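PDB 3RE9: sortase-like protein from Streptococcus suis, which is a class C sortase, a transpeptidase that probably joins pilin subunits into pili on the bacterial surface. Local coordinates for residues F102-L105 with T106-K109. Numbering follows the deposited sequence.
Sequences FTDL and TKVK
Lys107 runs back along Asp104, three residues earlier in the chain. Its CB sits 3.3 Å from the backbone O of Asp104, and CG, a little farther off, still faces the same oxygen. CD comes alongside the carboxylate, and CE closes to 3.2 Å from Asp104 OD1. Up to here the chain is extended; a bend at the last torsion (chi4 50°) then turns NZ inward to make a salt bridge of 2.6 Å with Asp104 OD1, reached from above the carboxylate plane. The same OD1 also pairs with Arg100, so two cations probably help keep this carboxylate ionised. The backbone itself makes a short 3-10 turn: Lys107 N bonds to Asp104 O at 3.1 Å, and Val108 N to Leu105 O. The turn belongs to the connection between strands 86-91 and 113-117 of the sortase beta-barrel. Leu105 and Val108 point the same way, CD1 of Leu105 lying 4.0 Å from CG2 of Val108, and both pack on strand 163-172. Thr106 OG1 adds a weak hydrogen bond to Thr103 O, and a water donates to both Leu105 O and Val108 O, bridging the carbonyls where the turn opens into loop.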
ATOM      1  N   PHE A 102     -10.165  -8.353  -2.702  1.00 15.58           N
ATOM      2  CA  PHE A 102      -8.963  -8.870  -3.391  1.00 15.05           C
ATOM      3  C   PHE A 102      -8.972 -10.325  -3.898  1.00 15.44           C
ATOM      4  O   PHE A 102      -7.933 -10.892  -4.245  1.00 15.20           O
ATOM      5  CB  PHE A 102      -7.720  -8.592  -2.507  1.00 14.72           C
ATOM      6  CG  PHE A 102      -7.140  -7.189  -2.664  1.00 12.92           C
ATOM      7  CD1 PHE A 102      -7.768  -6.224  -3.460  1.00 13.67           C
ATOM      8  CD2 PHE A 102      -5.994  -6.825  -1.982  1.00 10.20           C
ATOM      9  CE1 PHE A 102      -7.220  -4.911  -3.570  1.00 13.50           C
ATOM     10  CE2 PHE A 102      -5.447  -5.534  -2.090  1.00  9.60           C
ATOM     11  CZ  PHE A 102      -6.063  -4.582  -2.871  1.00 11.26           C
ATOM     12  N   THR A 103     -10.161 -10.929  -3.953  1.00 16.42           N
ATOM     13  CA  THR A 103     -10.327 -12.360  -4.298  1.00 15.16           C
ATOM     14  C   THR A 103      -9.583 -12.745  -5.572  1.00 14.89           C
ATOM     15  O   THR A 103      -9.006 -13.835  -5.660  1.00 15.44           O
ATOM     16  CB  THR A 103     -11.815 -12.699  -4.455  1.00 15.39           C
ATOM     17  OG1 THR A 103     -12.500 -12.431  -3.222  1.00 14.74           O
ATOM     18  CG2 THR A 103     -12.033 -14.162  -4.896  1.00 15.55           C
ATOM     19  N   ASP A 104      -9.597 -11.849  -6.556  1.00 14.22           N
ATOM     20  CA  ASP A 104      -9.102 -12.168  -7.890  1.00 13.70           C
ATOM     21  C   ASP A 104      -7.654 -11.724  -8.101  1.00 13.42           C
ATOM     22  O   ASP A 104      -7.200 -11.626  -9.237  1.00 14.13           O
ATOM     23  CB  ASP A 104     -10.032 -11.585  -8.965  1.00 13.38           C
ATOM     24  CG  ASP A 104     -11.358 -12.354  -9.100  1.00 13.71           C
ATOM     25  OD1 ASP A 104     -11.414 -13.582  -8.859  1.00 12.63           O
ATOM     26  OD2 ASP A 104     -12.368 -11.716  -9.473  1.00 15.01           O
ATOM     27  N   LEU A 105      -6.939 -11.460  -7.005  1.00 13.13           N
ATOM     28  CA  LEU A 105      -5.531 -11.074  -7.023  1.00 12.59           C
ATOM     29  C   LEU A 105      -4.631 -12.215  -7.438  1.00 12.86           C
ATOM     30  O   LEU A 105      -3.505 -11.997  -7.914  1.00 13.27           O
ATOM     31  CB  LEU A 105      -5.117 -10.617  -5.631  1.00 12.42           C
ATOM     32  CG  LEU A 105      -4.023  -9.555  -5.519  1.00 13.06           C
ATOM     33  CD1 LEU A 105      -4.419  -8.247  -6.233  1.00  8.84           C
ATOM     34  CD2 LEU A 105      -3.733  -9.319  -4.018  1.00 12.84           C
ATOM     35  N   THR A 106      -5.120 -13.430  -7.208  1.00 12.84           N
ATOM     36  CA  THR A 106      -4.504 -14.648  -7.693  1.00 13.81           C
ATOM     37  C   THR A 106      -4.429 -14.682  -9.233  1.00 14.59           C
ATOM     38  O   THR A 106      -3.609 -15.386  -9.794  1.00 15.21           O
ATOM     39  CB  THR A 106      -5.231 -15.918  -7.146  1.00 13.44           C
ATOM     40  OG1 THR A 106      -6.651 -15.758  -7.251  1.00 13.96           O
ATOM     41  CG2 THR A 106      -4.879 -16.158  -5.704  1.00 12.57           C
ATOM     42  N   LYS A 107      -5.270 -13.901  -9.901  1.00 15.17           N
ATOM     43  CA  LYS A 107      -5.276 -13.814 -11.348  1.00 15.85           C
ATOM     44  C   LYS A 107      -4.326 -12.743 -11.909  1.00 15.81           C
ATOM     45  O   LYS A 107      -4.200 -12.603 -13.130  1.00 16.28           O
ATOM     46  CB  LYS A 107      -6.698 -13.559 -11.848  1.00 16.02           C
ATOM     47  CG  LYS A 107      -7.732 -14.640 -11.463  1.00 17.31           C
ATOM     48  CD  LYS A 107      -9.161 -14.229 -11.873  1.00 17.56           C
ATOM     49  CE  LYS A 107     -10.217 -15.216 -11.322  1.00 20.88           C
ATOM     50  NZ  LYS A 107     -10.133 -15.572  -9.809  1.00 22.64           N
ATOM     51  N   VAL A 108      -3.672 -11.978 -11.040  1.00 15.46           N
ATOM     52  CA  VAL A 108      -2.737 -10.947 -11.490  1.00 15.02           C
ATOM     53  C   VAL A 108      -1.427 -11.593 -11.952  1.00 15.25           C
ATOM     54  O   VAL A 108      -0.936 -12.518 -11.316  1.00 14.62           O
ATOM     55  CB  VAL A 108      -2.471  -9.885 -10.400  1.00 14.51           C
ATOM     56  CG1 VAL A 108      -1.466  -8.861 -10.887  1.00 14.17           C
ATOM     57  CG2 VAL A 108      -3.761  -9.186 -10.014  1.00 14.42           C
ATOM     58  N   LYS A 109      -0.896 -11.089 -13.068  1.00 16.11           N
ATOM     59  CA  LYS A 109       0.359 -11.553 -13.677  1.00 17.35           C
ATOM     60  C   LYS A 109       1.476 -10.505 -13.602  1.00 17.26           C
ATOM     61  O   LYS A 109       1.253  -9.283 -13.486  1.00 16.87           O
ATOM     62  CB  LYS A 109       0.218 -11.855 -15.199  1.00 17.33           C
ATOM     63  CG  LYS A 109      -1.160 -12.031 -15.783  1.00 17.76           C
ATOM     64  CD  LYS A 109      -1.060 -11.990 -17.291  1.00 19.06           C
ATOM     65  CE  LYS A 109      -2.424 -11.778 -17.922  1.00 21.40           C
ATOM     66  NZ  LYS A 109      -3.059 -13.129 -18.151  1.00 22.97           N
TER
HETATM   67  O   HOH W   1      -1.026 -13.127  -8.494  1.00 12.11           O